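PDB 2YZY: outer membrane lipoprotein carrier protein LolA from Thermus thermophilus, which probably carries lipoproteins toward the outer membrane, binding their acyl chains as LolA relatives do, although its own function remains uncharacterized. Local coordinates for residues V123-G128 with R156-V161; E10-V15 with M146-L151; V55-P60 with N66-T71; N77-Y80 with L85-S88. All coordinates share one frame; numbering follows the deposited sequence.

In the fold
The chain is a strongly curved, mainly antiparallel beta structure of the LolA type, with helix 7-18 lying across one end, and the four contacts fall into two groups on opposite sides of its centre. Interactions 1 and 2, with centres 10 Å apart, share neighbouring strands: Leu158 N reaches Tyr149 O at 2.8 Å, and Phe160 packs on Leu148. Interactions 3 and 4, also 10 Å apart, are consecutive hairpins joined by Phe67 O and Tyr78 N at 2.8 Å. Between the groups the centres of interactions 1 and 4 lie 31 Å apart, their nearest atoms about 17 Å. Along the chain, both hairpins are nested inside the loop that interaction 2 closes.

Interaction 1 of 4, residues V123-G128 with R156-V161; sequences VRLPEG and RPLRFV
Leu125 and Leu158 meet through single methyl groups, CD1 against CD1 at 3.6 Å, their side chains running past each other in opposite directions. Both leucines hold CG anti to the carbonyl carbon (chi1 -58° for Leu125, -68° for Leu158), which sets CG beside the backbone N in each. Glu127 lies alongside Leu158, running the opposite way: its CG rests 3.8 Å from Leu158 CD2, and its CB is 4.0 Å from Leu158 CD1. A bend at chi2 (63°) folds the glutamate chain back, so that its aliphatic part does most of the touching while OE1 stands 3.9 Å from Leu158 CD1. The two methyls of Leu158 are thus divided between partners, CD1 serving both Leu125 and Glu127 and CD2 serving Glu127. No hydrogen bond crosses the contact. Glu127 OE2 remains 6.5 Å from Arg156 NH2, too far for a salt bridge, although the opposite charges may attract weakly. Leu125 and Glu127 belong to a type I turn running from Leu125 to Gly128, closed by Gly128 N bonding Leu125 O at 2.7 Å. This is the tip of the hairpin formed by strands 116-125 and 128-136. In strand order, 128-136 and 145-151 lie between 116-125 and 156-163, so the contact is consistent with a strongly curled arrangement, with Leu158 also packed on Leu151 of strand 145-151.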
loop_
_atom_site.group_PDB
_atom_site.type_symbol
_atom_site.label_atom_id
_atom_site.label_comp_id
_atom_site.label_asym_id
_atom_site.label_seq_id
_atom_site.Cartn_x
_atom_site.Cartn_y
_atom_site.Cartn_z
ATOM N N VAL A 123 10.099 -17.433 5.880
ATOM C CA VAL A 123 9.049 -18.375 5.535
ATOM C C VAL A 123 8.932 -18.451 4.023
ATOM O O VAL A 123 9.086 -17.448 3.325
ATOM C CB VAL A 123 7.685 -17.942 6.129
ATOM C CG1 VAL A 123 7.289 -16.572 5.590
ATOM C CG2 VAL A 123 6.618 -18.975 5.797
ATOM N N ARG A 124 8.675 -19.648 3.512
ATOM C CA ARG A 124 8.541 -19.818 2.078
ATOM C C ARG A 124 7.136 -19.452 1.625
ATOM O O ARG A 124 6.148 -20.005 2.111
ATOM C CB ARG A 124 8.862 -21.258 1.673
ATOM C CG ARG A 124 8.484 -21.581 0.235
ATOM C CD ARG A 124 9.088 -22.894 -0.251
ATOM N NE ARG A 124 10.478 -22.736 -0.674
ATOM C CZ ARG A 124 11.516 -22.657 0.153
ATOM N NH1 ARG A 124 11.334 -22.727 1.465
ATOM N NH2 ARG A 124 12.739 -22.500 -0.335
ATOM N N LEU A 125 7.061 -18.502 0.700
ATOM C CA LEU A 125 5.791 -18.053 0.151
ATOM C C LEU A 125 5.775 -18.426 -1.326
ATOM O O LEU A 125 6.799 -18.826 -1.882
ATOM C CB LEU A 125 5.650 -16.535 0.308
ATOM C CG LEU A 125 5.727 -15.970 1.729
ATOM C CD1 LEU A 125 5.588 -14.454 1.685
ATOM C CD2 LEU A 125 4.633 -16.582 2.585
ATOM N N PRO A 126 4.610 -18.310 -1.982
ATOM C CA PRO A 126 4.517 -18.648 -3.405
ATOM C C PRO A 126 5.572 -17.923 -4.240
ATOM O O PRO A 126 6.151 -18.499 -5.161
ATOM C CB PRO A 126 3.098 -18.221 -3.761
ATOM C CG PRO A 126 2.352 -18.508 -2.498
ATOM C CD PRO A 126 3.286 -17.960 -1.439
ATOM N N GLU A 127 5.819 -16.659 -3.905
ATOM C CA GLU A 127 6.799 -15.847 -4.618
ATOM C C GLU A 127 8.231 -16.273 -4.300
ATOM O O GLU A 127 9.170 -15.895 -5.000
ATOM C CB GLU A 127 6.629 -14.367 -4.255
ATOM C CG GLU A 127 5.280 -13.754 -4.620
ATOM C CD GLU A 127 4.116 -14.387 -3.881
ATOM O OE1 GLU A 127 4.238 -14.624 -2.659
ATOM O OE2 GLU A 127 3.073 -14.637 -4.520
ATOM N N GLY A 128 8.392 -17.057 -3.237
ATOM C CA GLY A 128 9.712 -17.513 -2.843
ATOM C C GLY A 128 9.988 -17.247 -1.375
ATOM O O GLY A 128 9.077 -16.913 -0.616
ATOM N N ARG A 156 10.864 -6.402 -1.373
ATOM C CA ARG A 156 9.626 -5.656 -1.552
ATOM C C ARG A 156 8.553 -6.351 -0.719
ATOM O O ARG A 156 8.648 -7.549 -0.445
ATOM C CB ARG A 156 9.222 -5.617 -3.031
ATOM C CG ARG A 156 8.848 -6.954 -3.648
ATOM C CD ARG A 156 8.724 -6.820 -5.166
ATOM N NE ARG A 156 8.311 -8.061 -5.814
ATOM C CZ ARG A 156 7.080 -8.567 -5.768
ATOM N NH1 ARG A 156 6.123 -7.938 -5.101
ATOM N NH2 ARG A 156 6.809 -9.709 -6.388
ATOM N N PRO A 157 7.524 -5.604 -0.291
ATOM C CA PRO A 157 6.446 -6.171 0.521
ATOM C C PRO A 157 5.560 -7.137 -0.251
ATOM O O PRO A 157 5.234 -6.911 -1.417
ATOM C CB PRO A 157 5.662 -4.940 0.986
ATOM C CG PRO A 157 6.632 -3.795 0.808
ATOM C CD PRO A 157 7.338 -4.154 -0.462
ATOM N N LEU A 158 5.166 -8.218 0.410
ATOM C CA LEU A 158 4.302 -9.202 -0.218
ATOM C C LEU A 158 2.977 -9.329 0.511
ATOM O O LEU A 158 1.965 -9.692 -0.092
ATOM C CB LEU A 158 4.969 -10.579 -0.234
ATOM C CG LEU A 158 6.199 -10.787 -1.111
ATOM C CD1 LEU A 158 6.736 -12.198 -0.900
ATOM C CD2 LEU A 158 5.825 -10.567 -2.567
ATOM N N ARG A 159 2.978 -9.023 1.805
ATOM C CA ARG A 159 1.768 -9.191 2.597
ATOM C C ARG A 159 1.801 -8.429 3.919
ATOM O O ARG A 159 2.838 -8.356 4.578
ATOM C CB ARG A 159 1.582 -10.690 2.870
ATOM C CG ARG A 159 0.283 -11.097 3.534
ATOM C CD ARG A 159 0.309 -12.593 3.801
ATOM N NE ARG A 159 -0.973 -13.112 4.264
ATOM C CZ ARG A 159 -1.168 -14.377 4.620
ATOM N NH1 ARG A 159 -0.162 -15.241 4.563
ATOM N NH2 ARG A 159 -2.364 -14.778 5.030
ATOM N N PHE A 160 0.656 -7.863 4.290
ATOM C CA PHE A 160 0.506 -7.122 5.541
ATOM C C PHE A 160 -0.656 -7.760 6.291
ATOM O O PHE A 160 -1.747 -7.903 5.738
ATOM C CB PHE A 160 0.154 -5.652 5.276
ATOM C CG PHE A 160 1.180 -4.902 4.470
ATOM C CD1 PHE A 160 2.014 -3.971 5.079
ATOM C CD2 PHE A 160 1.280 -5.095 3.095
ATOM C CE1 PHE A 160 2.934 -3.236 4.328
ATOM C CE2 PHE A 160 2.197 -4.365 2.335
ATOM C CZ PHE A 160 3.023 -3.435 2.953
ATOM N N VAL A 161 -0.431 -8.136 7.546
ATOM C CA VAL A 161 -1.482 -8.753 8.349
ATOM C C VAL A 161 -1.609 -8.022 9.677
ATOM O O VAL A 161 -0.639 -7.911 10.424
ATOM C CB VAL A 161 -1.181 -10.240 8.647
ATOM C CG1 VAL A 161 -2.359 -10.864 9.375
ATOM C CG2 VAL A 161 -0.902 -10.994 7.357
#

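Interaction 2 of 4, residues E10-V15 with M146-L151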
loop_
_atom_site.group_PDB
_atom_site.type_symbol
_atom_site.label_atom_id
_atom_site.label_comp_id
_atom_site.label_asym_id
_atom_site.label_seq_id
_atom_site.Cartn_x
_atom_site.Cartn_y
_atom_site.Cartn_z
ATOM N N GLU A 10 17.289 -3.001 8.810
ATOM C CA GLU A 10 18.165 -3.278 7.678
ATOM C C GLU A 10 17.359 -3.742 6.473
ATOM O O GLU A 10 17.623 -3.340 5.339
ATOM C CB GLU A 10 19.187 -4.355 8.044
ATOM C CG GLU A 10 20.038 -4.809 6.868
ATOM C CD GLU A 10 21.015 -5.907 7.238
ATOM O OE1 GLU A 10 20.567 -6.963 7.731
ATOM O OE2 GLU A 10 22.231 -5.714 7.033
ATOM N N ILE A 11 16.379 -4.602 6.727
ATOM C CA ILE A 11 15.532 -5.129 5.667
ATOM C C ILE A 11 14.695 -4.018 5.045
ATOM O O ILE A 11 14.597 -3.913 3.821
ATOM C CB ILE A 11 14.605 -6.235 6.212
ATOM C CG1 ILE A 11 15.452 -7.427 6.666
ATOM C CG2 ILE A 11 13.599 -6.652 5.152
ATOM C CD1 ILE A 11 14.663 -8.534 7.323
ATOM N N LEU A 12 14.096 -3.187 5.891
ATOM C CA LEU A 12 13.281 -2.084 5.406
ATOM C C LEU A 12 14.137 -1.139 4.571
ATOM O O LEU A 12 13.678 -0.609 3.561
ATOM C CB LEU A 12 12.648 -1.328 6.578
ATOM C CG LEU A 12 11.637 -2.116 7.417
ATOM C CD1 LEU A 12 11.076 -1.222 8.513
ATOM C CD2 LEU A 12 10.516 -2.628 6.523
ATOM N N ASP A 13 15.384 -0.936 4.990
ATOM C CA ASP A 13 16.288 -0.059 4.254
ATOM C C ASP A 13 16.560 -0.625 2.864
ATOM O O ASP A 13 16.635 0.120 1.890
ATOM C CB ASP A 13 17.613 0.119 5.006
ATOM C CG ASP A 13 17.439 0.823 6.339
ATOM O OD1 ASP A 13 16.706 1.833 6.388
ATOM O OD2 ASP A 13 18.044 0.375 7.337
ATOM N N ARG A 14 16.707 -1.944 2.780
ATOM C CA ARG A 14 16.957 -2.609 1.505
ATOM C C ARG A 14 15.758 -2.427 0.578
ATOM O O ARG A 14 15.913 -2.220 -0.626
ATOM C CB ARG A 14 17.211 -4.103 1.718
ATOM C CG ARG A 14 18.503 -4.426 2.455
ATOM C CD ARG A 14 18.656 -5.928 2.650
ATOM N NE ARG A 14 19.918 -6.276 3.299
ATOM C CZ ARG A 14 21.117 -6.064 2.765
ATOM N NH1 ARG A 14 21.224 -5.506 1.565
ATOM N NH2 ARG A 14 22.211 -6.406 3.430
ATOM N N VAL A 15 14.563 -2.511 1.151
ATOM C CA VAL A 15 13.337 -2.350 0.382
ATOM C C VAL A 15 13.259 -0.943 -0.199
ATOM O O VAL A 15 12.999 -0.770 -1.388
ATOM C CB VAL A 15 12.089 -2.595 1.262
ATOM C CG1 VAL A 15 10.821 -2.244 0.486
ATOM C CG2 VAL A 15 12.047 -4.051 1.704
ATOM N N MET A 146 1.097 -6.699 14.065
ATOM C CA MET A 146 1.082 -6.898 12.627
ATOM C C MET A 146 2.214 -7.791 12.152
ATOM O O MET A 146 3.226 -7.968 12.836
ATOM C CB MET A 146 1.172 -5.554 11.901
ATOM C CG MET A 146 2.547 -4.910 11.954
ATOM S SD MET A 146 2.649 -3.395 10.975
ATOM C CE MET A 146 2.831 -4.054 9.333
ATOM N N GLU A 147 2.013 -8.362 10.972
ATOM C CA GLU A 147 3.001 -9.213 10.331
ATOM C C GLU A 147 3.276 -8.546 8.992
ATOM O O GLU A 147 2.345 -8.136 8.298
ATOM C CB GLU A 147 2.439 -10.619 10.095
ATOM C CG GLU A 147 2.020 -11.349 11.365
ATOM C CD GLU A 147 1.344 -12.680 11.089
ATOM O OE1 GLU A 147 1.086 -12.998 9.907
ATOM O OE2 GLU A 147 1.060 -13.411 12.060
ATOM N N LEU A 148 4.551 -8.414 8.644
ATOM C CA LEU A 148 4.946 -7.822 7.373
ATOM C C LEU A 148 5.887 -8.810 6.700
ATOM O O LEU A 148 6.921 -9.167 7.258
ATOM C CB LEU A 148 5.664 -6.484 7.590
ATOM C CG LEU A 148 6.238 -5.814 6.331
ATOM C CD1 LEU A 148 5.130 -5.589 5.307
ATOM C CD2 LEU A 148 6.890 -4.487 6.698
ATOM N N TYR A 149 5.515 -9.259 5.506
ATOM C CA TYR A 149 6.317 -10.222 4.758
ATOM C C TYR A 149 7.052 -9.536 3.617
ATOM O O TYR A 149 6.439 -8.850 2.793
ATOM C CB TYR A 149 5.408 -11.332 4.229
ATOM C CG TYR A 149 4.741 -12.115 5.335
ATOM C CD1 TYR A 149 5.349 -13.244 5.881
ATOM C CD2 TYR A 149 3.519 -11.705 5.867
ATOM C CE1 TYR A 149 4.756 -13.946 6.931
ATOM C CE2 TYR A 149 2.918 -12.397 6.915
ATOM C CZ TYR A 149 3.544 -13.518 7.442
ATOM O OH TYR A 149 2.958 -14.208 8.478
ATOM N N ILE A 150 8.369 -9.729 3.583
ATOM C CA ILE A 150 9.231 -9.120 2.574
ATOM C C ILE A 150 9.963 -10.172 1.744
ATOM O O ILE A 150 10.670 -11.023 2.291
ATOM C CB ILE A 150 10.297 -8.216 3.241
ATOM C CG1 ILE A 150 9.622 -7.174 4.142
ATOM C CG2 ILE A 150 11.171 -7.558 2.173
ATOM C CD1 ILE A 150 8.680 -6.219 3.413
ATOM N N LEU A 151 9.796 -10.110 0.425
ATOM C CA LEU A 151 10.463 -11.043 -0.479
ATOM C C LEU A 151 11.974 -10.843 -0.323
ATOM O O LEU A 151 12.458 -9.714 -0.344
ATOM C CB LEU A 151 10.042 -10.764 -1.929
ATOM C CG LEU A 151 10.616 -11.673 -3.022
ATOM C CD1 LEU A 151 10.148 -13.100 -2.809
ATOM C CD2 LEU A 151 10.163 -11.176 -4.390
#
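Leu148 and Ile150 carry the strand's side of this contact, meeting Leu12, Ile11 and Val15 of helix 7-18. The helix lies over the strand with the segment axes 10.1 Å apart at closest approach and their directions 56° apart. Along strand 145-151, Glu147 comes on the face turned from the helix, where OE1 accepts a 2.6 Å hydrogen bond from Tyr149 OH that arrives well above the carboxylate plane. Leu148 then points to the helix. Its CD2 touches Leu12 CD2 at 4.1 Å, the two side chains inclined to one another, and Leu12 reaches this point by the end of its chain. After Tyr149, again on the far face, comes Ile150, which takes two helix residues. Its CG1 is anti to the carbonyl carbon (chi1 -55°), which leaves CG2 anti to the backbone N, and this CG2 meets Val15 CG2 at 3.6 Å and Ile11 CG2 at 3.9 Å. Since Ile11 and Val15 lie one turn apart, this methyl bridges successive turns of the helix. Trp131 touches both Ile11 and Ile150, extending the apolar patch onto strand 128-136. Only hydrocarbon groups meet between the two segments, with no hydrogen bond or ion pair across; here the attachment rests on burial of branched side chains, consistent with the apolar interior that LolA-type folds cover with helices.

Interaction 3 of 4, residues V55-P60 with N66-T71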
loop_
_atom_site.group_PDB
_atom_site.type_symbol
_atom_site.label_atom_id
_atom_site.label_comp_id
_atom_site.label_asym_id
_atom_site.label_seq_id
_atom_site.Cartn_x
_atom_site.Cartn_y
_atom_site.Cartn_z
ATOM N N VAL A 55 -3.290 5.333 -5.634
ATOM C CA VAL A 55 -3.966 4.076 -5.340
ATOM C C VAL A 55 -5.341 4.149 -5.991
ATOM O O VAL A 55 -6.076 5.123 -5.803
ATOM C CB VAL A 55 -4.125 3.864 -3.820
ATOM C CG1 VAL A 55 -4.839 2.539 -3.554
ATOM C CG2 VAL A 55 -2.750 3.888 -3.147
ATOM N N GLU A 56 -5.677 3.130 -6.777
ATOM C CA GLU A 56 -6.959 3.080 -7.480
ATOM C C GLU A 56 -7.751 1.885 -6.974
ATOM O O GLU A 56 -7.289 0.751 -7.038
ATOM C CB GLU A 56 -6.715 2.970 -8.989
ATOM C CG GLU A 56 -6.004 4.203 -9.549
ATOM C CD GLU A 56 -5.680 4.107 -11.025
ATOM O OE1 GLU A 56 -6.149 3.158 -11.691
ATOM O OE2 GLU A 56 -4.958 5.000 -11.521
ATOM N N PHE A 57 -8.955 2.147 -6.478
ATOM C CA PHE A 57 -9.784 1.089 -5.917
ATOM C C PHE A 57 -10.727 0.408 -6.893
ATOM O O PHE A 57 -11.367 1.060 -7.724
ATOM C CB PHE A 57 -10.565 1.656 -4.732
ATOM C CG PHE A 57 -9.682 2.177 -3.641
ATOM C CD1 PHE A 57 -9.192 1.321 -2.660
ATOM C CD2 PHE A 57 -9.293 3.512 -3.622
ATOM C CE1 PHE A 57 -8.325 1.790 -1.677
ATOM C CE2 PHE A 57 -8.425 3.991 -2.643
ATOM C CZ PHE A 57 -7.941 3.127 -1.669
ATOM N N LEU A 58 -10.802 -0.916 -6.770
ATOM C CA LEU A 58 -11.654 -1.744 -7.616
ATOM C C LEU A 58 -12.756 -2.460 -6.825
ATOM O O LEU A 58 -13.833 -2.723 -7.356
ATOM C CB LEU A 58 -10.791 -2.766 -8.364
ATOM C CG LEU A 58 -9.826 -2.140 -9.379
ATOM C CD1 LEU A 58 -8.817 -3.179 -9.846
ATOM C CD2 LEU A 58 -10.608 -1.580 -10.556
ATOM N N LYS A 59 -12.469 -2.789 -5.568
ATOM C CA LYS A 59 -13.427 -3.455 -4.680
ATOM C C LYS A 59 -13.176 -2.918 -3.277
ATOM O O LYS A 59 -12.048 -2.578 -2.938
ATOM C CB LYS A 59 -13.209 -4.966 -4.672
ATOM C CG LYS A 59 -13.417 -5.654 -6.004
ATOM C CD LYS A 59 -13.213 -7.154 -5.830
ATOM C CE LYS A 59 -13.278 -7.886 -7.150
ATOM N NZ LYS A 59 -13.035 -9.343 -6.941
ATOM N N PRO A 60 -14.216 -2.855 -2.431
ATOM C CA PRO A 60 -15.609 -3.241 -2.662
ATOM C C PRO A 60 -16.406 -2.216 -3.461
ATOM O O PRO A 60 -15.863 -1.207 -3.909
ATOM C CB PRO A 60 -16.141 -3.414 -1.249
ATOM C CG PRO A 60 -15.447 -2.322 -0.515
ATOM C CD PRO A 60 -14.023 -2.417 -1.034
ATOM N N ASN A 66 -12.885 4.871 -6.985
ATOM C CA ASN A 66 -12.202 5.879 -6.176
ATOM C C ASN A 66 -10.704 5.779 -6.396
ATOM O O ASN A 66 -10.196 4.755 -6.848
ATOM C CB ASN A 66 -12.431 5.641 -4.679
ATOM C CG ASN A 66 -13.850 5.906 -4.242
ATOM O OD1 ASN A 66 -14.748 6.077 -5.065
ATOM N ND2 ASN A 66 -14.066 5.922 -2.925
ATOM N N PHE A 67 -9.995 6.855 -6.086
ATOM C CA PHE A 67 -8.547 6.814 -6.166
ATOM C C PHE A 67 -7.978 7.854 -5.225
ATOM O O PHE A 67 -8.661 8.810 -4.835
ATOM C CB PHE A 67 -8.034 6.999 -7.614
ATOM C CG PHE A 67 -8.262 8.366 -8.199
ATOM C CD1 PHE A 67 -7.410 9.429 -7.895
ATOM C CD2 PHE A 67 -9.301 8.577 -9.099
ATOM C CE1 PHE A 67 -7.592 10.680 -8.484
ATOM C CE2 PHE A 67 -9.494 9.828 -9.695
ATOM C CZ PHE A 67 -8.634 10.881 -9.385
ATOM N N THR A 68 -6.738 7.628 -4.821
ATOM C CA THR A 68 -6.046 8.530 -3.919
ATOM C C THR A 68 -4.711 8.900 -4.538
ATOM O O THR A 68 -3.988 8.038 -5.034
ATOM C CB THR A 68 -5.775 7.859 -2.563
ATOM O OG1 THR A 68 -7.016 7.488 -1.957
ATOM C CG2 THR A 68 -5.024 8.808 -1.638
ATOM N N VAL A 69 -4.394 10.189 -4.532
ATOM C CA VAL A 69 -3.118 10.645 -5.063
ATOM C C VAL A 69 -2.382 11.284 -3.895
ATOM O O VAL A 69 -2.923 12.154 -3.212
ATOM C CB VAL A 69 -3.290 11.685 -6.185
ATOM C CG1 VAL A 69 -1.915 12.168 -6.656
ATOM C CG2 VAL A 69 -4.042 11.069 -7.349
ATOM N N ILE A 70 -1.160 10.831 -3.649
ATOM C CA ILE A 70 -0.383 11.380 -2.549
ATOM C C ILE A 70 0.872 12.064 -3.067
ATOM O O ILE A 70 1.583 11.529 -3.918
ATOM C CB ILE A 70 0.024 10.281 -1.541
ATOM C CG1 ILE A 70 -1.227 9.581 -1.005
ATOM C CG2 ILE A 70 0.807 10.896 -0.383
ATOM C CD1 ILE A 70 -0.935 8.373 -0.148
ATOM N N THR A 71 1.119 13.264 -2.562
ATOM C CA THR A 71 2.298 14.030 -2.935
ATOM C C THR A 71 2.953 14.444 -1.626
ATOM O O THR A 71 2.414 14.180 -0.551
ATOM C CB THR A 71 1.933 15.295 -3.735
ATOM O OG1 THR A 71 1.172 16.184 -2.908
ATOM C CG2 THR A 71 1.114 14.929 -4.963
#
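A beta hairpin of strands 52-59 and 67-70 brings Val55, Glu56 and Phe57 beside Thr68, Phe67 and Asn66 in antiparallel register. Val55 and Thr68 form a hydrogen-bonded pair: Val55 N reaches Thr68 O at 2.9 Å, and Thr68 N returns to Val55 O at 2.8 Å, both donors in the carbonyl plane. Phe57 N then takes Asn66 O at 2.9 Å, the donor tilted 29° from the Asn66 carbonyl plane. On the same side as Val55 and Thr68, the Phe57 ring has Val55 CG1 3.7 Å above the plane of one face, offset toward the rim, while the Asn66 backbone carbonyl and Thr68 OG1 lie at its edge. Thr68 OG1 is hydrogen-bonded to Asn77 OD1, and Asn66 OD1 to Tyr80 N. Replacing Phe57 by an alanine would probably leave Val55 CG1 and the Asn66 CB without their aromatic neighbour and open a gap beside the strand. On the other side, Glu56 CG lies 4.0 Å from Phe67 CB, its carboxylate paired with Arg54 and Arg190. Phe67 CG sits between its backbone N and carbonyl carbon (chi1 68°), turning the ring away from residues 55-60; the ring makes a cation-pi contact with Arg54, and CB stays 3.3 Å from Val55 O.

Interaction 4 of 4, residues N77-Y80 with L85-S88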
loop_
_atom_site.group_PDB
_atom_site.type_symbol
_atom_site.label_atom_id
_atom_site.label_comp_id
_atom_site.label_asym_id
_atom_site.label_seq_id
_atom_site.Cartn_x
_atom_site.Cartn_y
_atom_site.Cartn_z
ATOM N N ASN A 77 -8.294 12.709 -2.582
ATOM C CA ASN A 77 -9.112 11.516 -2.465
ATOM C C ASN A 77 -10.334 11.711 -3.341
ATOM O O ASN A 77 -11.194 12.538 -3.047
ATOM C CB ASN A 77 -9.530 11.272 -1.013
ATOM C CG ASN A 77 -8.469 10.535 -0.228
ATOM O OD1 ASN A 77 -8.232 9.347 -0.450
ATOM N ND2 ASN A 77 -7.813 11.237 0.688
ATOM N N TYR A 78 -10.388 10.969 -4.441
ATOM C CA TYR A 78 -11.520 11.066 -5.345
ATOM C C TYR A 78 -12.554 10.009 -4.981
ATOM O O TYR A 78 -12.239 8.819 -4.869
ATOM C CB TYR A 78 -11.082 10.881 -6.802
ATOM C CG TYR A 78 -12.238 11.016 -7.769
ATOM C CD1 TYR A 78 -12.890 12.242 -7.932
ATOM C CD2 TYR A 78 -12.728 9.913 -8.475
ATOM C CE1 TYR A 78 -14.000 12.367 -8.761
ATOM C CE2 TYR A 78 -13.841 10.029 -9.311
ATOM C CZ TYR A 78 -14.473 11.260 -9.448
ATOM O OH TYR A 78 -15.585 11.387 -10.253
ATOM N N LEU A 79 -13.785 10.465 -4.779
ATOM C CA LEU A 79 -14.895 9.585 -4.430
ATOM C C LEU A 79 -15.755 9.512 -5.686
ATOM O O LEU A 79 -16.462 10.458 -6.029
ATOM C CB LEU A 79 -15.674 10.181 -3.255
ATOM C CG LEU A 79 -14.795 10.554 -2.057
ATOM C CD1 LEU A 79 -15.655 11.196 -0.968
ATOM C CD2 LEU A 79 -14.080 9.309 -1.528
ATOM N N TYR A 80 -15.690 8.373 -6.361
ATOM C CA TYR A 80 -16.391 8.173 -7.620
ATOM C C TYR A 80 -17.900 8.399 -7.622
ATOM O O TYR A 80 -18.410 9.170 -8.432
ATOM C CB TYR A 80 -16.092 6.768 -8.146
ATOM C CG TYR A 80 -16.599 6.526 -9.552
ATOM C CD1 TYR A 80 -15.815 6.833 -10.667
ATOM C CD2 TYR A 80 -17.871 6.004 -9.765
ATOM C CE1 TYR A 80 -16.290 6.624 -11.959
ATOM C CE2 TYR A 80 -18.354 5.794 -11.049
ATOM C CZ TYR A 80 -17.562 6.105 -12.142
ATOM O OH TYR A 80 -18.053 5.894 -13.409
ATOM N N LEU A 85 -13.695 15.462 -5.158
ATOM C CA LEU A 85 -12.249 15.339 -5.039
ATOM C C LEU A 85 -11.891 16.060 -3.743
ATOM O O LEU A 85 -11.942 17.290 -3.673
ATOM C CB LEU A 85 -11.532 16.001 -6.222
ATOM C CG LEU A 85 -10.005 15.849 -6.226
ATOM C CD1 LEU A 85 -9.636 14.383 -6.440
ATOM C CD2 LEU A 85 -9.397 16.718 -7.321
ATOM N N VAL A 86 -11.561 15.290 -2.708
ATOM C CA VAL A 86 -11.205 15.871 -1.417
ATOM C C VAL A 86 -9.713 16.182 -1.406
ATOM O O VAL A 86 -8.880 15.294 -1.602
ATOM C CB VAL A 86 -11.540 14.898 -0.253
ATOM C CG1 VAL A 86 -11.349 15.602 1.088
ATOM C CG2 VAL A 86 -12.971 14.395 -0.389
ATOM N N ILE A 87 -9.383 17.450 -1.187
ATOM C CA ILE A 87 -7.998 17.904 -1.164
ATOM C C ILE A 87 -7.594 18.261 0.263
ATOM O O ILE A 87 -8.179 19.157 0.873
ATOM C CB ILE A 87 -7.819 19.142 -2.069
ATOM C CG1 ILE A 87 -8.277 18.816 -3.492
ATOM C CG2 ILE A 87 -6.359 19.584 -2.070
ATOM C CD1 ILE A 87 -8.171 19.980 -4.456
ATOM N N SER A 88 -6.595 17.561 0.791
ATOM C CA SER A 88 -6.134 17.791 2.160
ATOM C C SER A 88 -4.621 17.954 2.243
ATOM O O SER A 88 -3.880 17.358 1.467
ATOM C CB SER A 88 -6.553 16.621 3.056
ATOM O OG SER A 88 -7.947 16.383 2.979
HETATM O O HOH W 1 -7.984 14.185 0.873
#
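The phenol ring of Tyr78 receives Leu85 at its edge, near the ring plane, with Leu85 CD1 4.2 Å from Tyr78 CD1; Phe67 of the preceding strand meets the ring with planes about 30° apart. Tyr78 and Leu85 form a non-hydrogen-bonded pair of the antiparallel hairpin made by strands 75-79 and 84-88. The two side chains cross at about a right angle, Leu85 CD1 lying closest to Tyr78 CB at 3.8 Å. Tyr78 CG is anti to the backbone N (chi1 -178°), and its OH is hydrogen-bonded to Asn83 OD1 in the connecting turn. The other flat group, the Asn77 amide, stands on the opposite face with Val86. Here the backbones pair closely: Asn77 N bonds Val86 O in the carbonyl plane, and Val86 N bonds Asn77 O, each at 2.8 Å. Leu79 CD1 adds an apolar touch on Val86 CG2 at 4.2 Å. The amide is held at both ends, since its OD1 is engaged by Thr68 and its ND2 donates at 3.0 Å to a water. That water donates in turn to Val86 O at 2.9 Å and also bonds Ser88 OG, at 3.0 Å.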